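Local coordinates for protein transcriptional regulator, MarR family (Methanosarcina mazei, PDB 3S2W) that probably binds DNA through a winged helix-turn-helix domain and regulates transcription, at residues E91-R96 with T111-K116. Sequence-based numbering, arbitrary orientation.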
ATOM      1  N   GLU A  91      -9.906  18.546  12.762  1.00 43.25           N
ATOM      2  CA  GLU A  91     -11.190  18.335  12.109  1.00 38.99           C
ATOM      3  C   GLU A  91     -12.253  17.978  13.139  1.00 44.32           C
ATOM      4  O   GLU A  91     -13.427  17.917  12.828  1.00 43.83           O
ATOM      5  CB  GLU A  91     -11.055  17.246  11.035  1.00 39.11           C
ATOM      6  CG  GLU A  91     -10.160  17.679   9.844  1.00 35.05           C
ATOM      7  CD  GLU A  91      -9.229  16.583   9.305  1.00 48.43           C
ATOM      8  OE1 GLU A  91      -8.181  16.938   8.712  1.00 63.54           O
ATOM      9  OE2 GLU A  91      -9.538  15.378   9.456  1.00 44.66           O
ATOM     10  N   GLY A  92     -11.818  17.722  14.373  1.00 53.84           N
ATOM     11  CA  GLY A  92     -12.715  17.457  15.485  1.00 41.46           C
ATOM     12  C   GLY A  92     -13.219  16.029  15.580  1.00 41.40           C
ATOM     13  O   GLY A  92     -14.296  15.787  16.121  1.00 41.70           O
ATOM     14  N   TYR A  93     -12.435  15.083  15.067  1.00 35.24           N
ATOM     15  CA  TYR A  93     -12.830  13.679  15.065  1.00 30.05           C
ATOM     16  C   TYR A  93     -12.184  12.890  16.181  1.00 31.78           C
ATOM     17  O   TYR A  93     -12.643  11.808  16.527  1.00 36.89           O
ATOM     18  CB  TYR A  93     -12.474  13.020  13.745  1.00 35.34           C
ATOM     19  CG  TYR A  93     -13.313  13.497  12.607  1.00 41.30           C
ATOM     20  CD1 TYR A  93     -14.689  13.548  12.721  1.00 38.95           C
ATOM     21  CD2 TYR A  93     -12.730  13.916  11.421  1.00 43.29           C
ATOM     22  CE1 TYR A  93     -15.452  13.982  11.686  1.00 47.17           C
ATOM     23  CE2 TYR A  93     -13.486  14.352  10.384  1.00 39.59           C
ATOM     24  CZ  TYR A  93     -14.847  14.383  10.517  1.00 44.94           C
ATOM     25  OH  TYR A  93     -15.618  14.819   9.487  1.00 47.00           O
ATOM     26  N   VAL A  94     -11.094  13.407  16.727  1.00 31.96           N
ATOM     27  CA  VAL A  94     -10.465  12.719  17.843  1.00 41.23           C
ATOM     28  C   VAL A  94      -9.878  13.712  18.784  1.00 40.35           C
ATOM     29  O   VAL A  94      -9.618  14.846  18.401  1.00 41.05           O
ATOM     30  CB  VAL A  94      -9.315  11.818  17.410  1.00 34.51           C
ATOM     31  CG1 VAL A  94      -9.795  10.827  16.393  1.00 33.38           C
ATOM     32  CG2 VAL A  94      -8.133  12.661  16.906  1.00 26.58           C
ATOM     33  N   PHE A  95      -9.640  13.270  20.011  1.00 37.76           N
ATOM     34  CA  PHE A  95      -8.914  14.099  20.959  1.00 34.63           C
ATOM     35  C   PHE A  95      -7.833  13.278  21.597  1.00 37.49           C
ATOM     36  O   PHE A  95      -7.858  12.046  21.519  1.00 44.64           O
ATOM     37  CB  PHE A  95      -9.838  14.771  21.991  1.00 32.09           C
ATOM     38  CG  PHE A  95     -10.425  13.827  23.015  1.00 37.97           C
ATOM     39  CD1 PHE A  95      -9.752  13.559  24.204  1.00 31.02           C
ATOM     40  CD2 PHE A  95     -11.663  13.237  22.805  1.00 37.27           C
ATOM     41  CE1 PHE A  95     -10.292  12.706  25.140  1.00 33.92           C
ATOM     42  CE2 PHE A  95     -12.214  12.380  23.758  1.00 41.87           C
ATOM     43  CZ  PHE A  95     -11.532  12.117  24.923  1.00 34.57           C
ATOM     44  N   ARG A  96      -6.863  13.982  22.169  1.00 41.67           N
ATOM     45  CA  ARG A  96      -5.701  13.387  22.818  1.00 45.88           C
ATOM     46  C   ARG A  96      -5.821  13.553  24.326  1.00 40.63           C
ATOM     47  O   ARG A  96      -6.309  14.567  24.816  1.00 42.21           O
ATOM     48  CB  ARG A  96      -4.432  14.122  22.405  1.00 40.30           C
ATOM     49  CG  ARG A  96      -3.797  13.731  21.102  1.00 50.85           C
ATOM     50  CD  ARG A  96      -2.958  14.940  20.626  1.00 58.88           C
ATOM     51  NE  ARG A  96      -1.998  14.617  19.581  1.00 55.07           N
ATOM     52  CZ  ARG A  96      -1.735  15.410  18.548  1.00 62.11           C
ATOM     53  NH1 ARG A  96      -2.376  16.576  18.433  1.00 44.25           N
ATOM     54  NH2 ARG A  96      -0.830  15.042  17.626  1.00 69.39           N
ATOM     55  N   THR A 111     -13.978  11.434  19.309  1.00 34.88           N
ATOM     56  CA  THR A 111     -15.000  12.341  19.818  1.00 33.55           C
ATOM     57  C   THR A 111     -16.379  11.855  19.362  1.00 44.18           C
ATOM     58  O   THR A 111     -16.491  10.880  18.614  1.00 47.19           O
ATOM     59  CB  THR A 111     -14.818  13.743  19.262  1.00 30.44           C
ATOM     60  OG1 THR A 111     -14.939  13.685  17.839  1.00 41.88           O
ATOM     61  CG2 THR A 111     -13.441  14.299  19.632  1.00 31.46           C
ATOM     62  N   GLU A 112     -17.437  12.535  19.791  1.00 42.37           N
ATOM     63  CA  GLU A 112     -18.767  12.142  19.331  1.00 40.20           C
ATOM     64  C   GLU A 112     -18.881  12.282  17.821  1.00 43.77           C
ATOM     65  O   GLU A 112     -19.338  11.362  17.147  1.00 46.54           O
ATOM     66  CB  GLU A 112     -19.882  12.903  20.066  1.00 45.55           C
ATOM     67  CG  GLU A 112     -20.419  12.127  21.269  1.00 66.23           C
ATOM     68  CD  GLU A 112     -20.986  10.755  20.878  1.00 75.44           C
ATOM     69  OE1 GLU A 112     -21.867  10.707  19.994  1.00 77.00           O
ATOM     70  OE2 GLU A 112     -20.550   9.728  21.448  1.00 78.54           O
ATOM     71  N   LYS A 113     -18.453  13.429  17.294  1.00 42.74           N
ATOM     72  CA  LYS A 113     -18.356  13.623  15.844  1.00 41.64           C
ATOM     73  C   LYS A 113     -17.658  12.429  15.155  1.00 43.90           C
ATOM     74  O   LYS A 113     -18.152  11.896  14.173  1.00 42.91           O
ATOM     75  CB  LYS A 113     -17.613  14.926  15.534  1.00 41.54           C
ATOM     76  CG  LYS A 113     -17.844  15.488  14.141  1.00 47.79           C
ATOM     77  CD  LYS A 113     -16.996  16.747  13.907  1.00 57.22           C
ATOM     78  CE  LYS A 113     -17.475  17.554  12.702  1.00 62.72           C
ATOM     79  NZ  LYS A 113     -16.701  18.818  12.524  1.00 66.65           N
ATOM     80  N   GLY A 114     -16.518  11.996  15.682  1.00 34.93           N
ATOM     81  CA  GLY A 114     -15.856  10.820  15.147  1.00 32.82           C
ATOM     82  C   GLY A 114     -16.637   9.512  15.290  1.00 42.52           C
ATOM     83  O   GLY A 114     -16.554   8.633  14.424  1.00 39.26           O
ATOM     84  N   LYS A 115     -17.388   9.357  16.379  1.00 39.86           N
ATOM     85  CA  LYS A 115     -18.116   8.107  16.567  1.00 41.44           C
ATOM     86  C   LYS A 115     -19.253   8.039  15.567  1.00 44.85           C
ATOM     87  O   LYS A 115     -19.479   7.000  14.941  1.00 46.96           O
ATOM     88  CB  LYS A 115     -18.611   7.910  18.007  1.00 46.98           C
ATOM     89  CG  LYS A 115     -17.514   7.531  18.985  1.00 60.33           C
ATOM     90  CD  LYS A 115     -17.955   7.668  20.443  1.00 74.32           C
ATOM     91  CE  LYS A 115     -18.660   6.415  20.954  1.00 86.37           C
ATOM     92  NZ  LYS A 115     -19.077   6.532  22.389  1.00 94.16           N
ATOM     93  N   LYS A 116     -19.946   9.156  15.383  1.00 43.94           N
ATOM     94  CA  LYS A 116     -21.050   9.197  14.438  1.00 42.35           C
ATOM     95  C   LYS A 116     -20.617   9.046  12.974  1.00 48.61           C
ATOM     96  O   LYS A 116     -21.454   8.857  12.092  1.00 54.31           O
ATOM     97  CB  LYS A 116     -21.913  10.441  14.648  1.00 50.14           C
ATOM     98  CG  LYS A 116     -22.703  10.389  15.962  1.00 75.43           C
ATOM     99  CD  LYS A 116     -24.061  11.073  15.855  1.00 86.43           C
ATOM    100  CE  LYS A 116     -24.990  10.648  16.992  1.00 86.79           C
ATOM    101  NZ  LYS A 116     -26.346  11.255  16.834  1.00 87.02           N
TER
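In the winged helix-turn-helix domain of this MarR-family protein, the turn leading from helix 78-90 into the first wing strand is tied to the start of helix 112-133, with T111 gripping G92 and Y93. T111 is the N-cap of that helix. Its OG1 lies between its own backbone N and carbonyl carbon (chi1 61°), where it donates to G92 O at 2.8 Å and accepts from G114 N at 3.2 Å, bridging the turn and the first helical turn. Its backbone N adds a nearly straight bond to Y93 O (3.1 Å, 169° at the hydrogen), approaching from above the carbonyl plane, while CG2 rests at the edge of the F95 ring, 3.8 Å from CD2. A valine in place of T111 would probably leave G92 O and G114 N without their shared hydroxyl, weakening both the cap and its tie to the turn. G92 itself, with positive phi, closes the preceding helix in a Schellman motif. The extended K113 chain runs past it, CG 3.7 Å from Y93 CE1, and NZ makes a weak bond to E91 O. G114 packs bare against Y93, its CA 3.6 Å from Y93 O; a side chain there would clash with that oxygen. Beyond the contact, Y93 OH bonds to Y46 O, V94 packs on L88 and V89 of helix 78-90, and F95 pairs with F109 on the adjacent antiparallel strand 106-110.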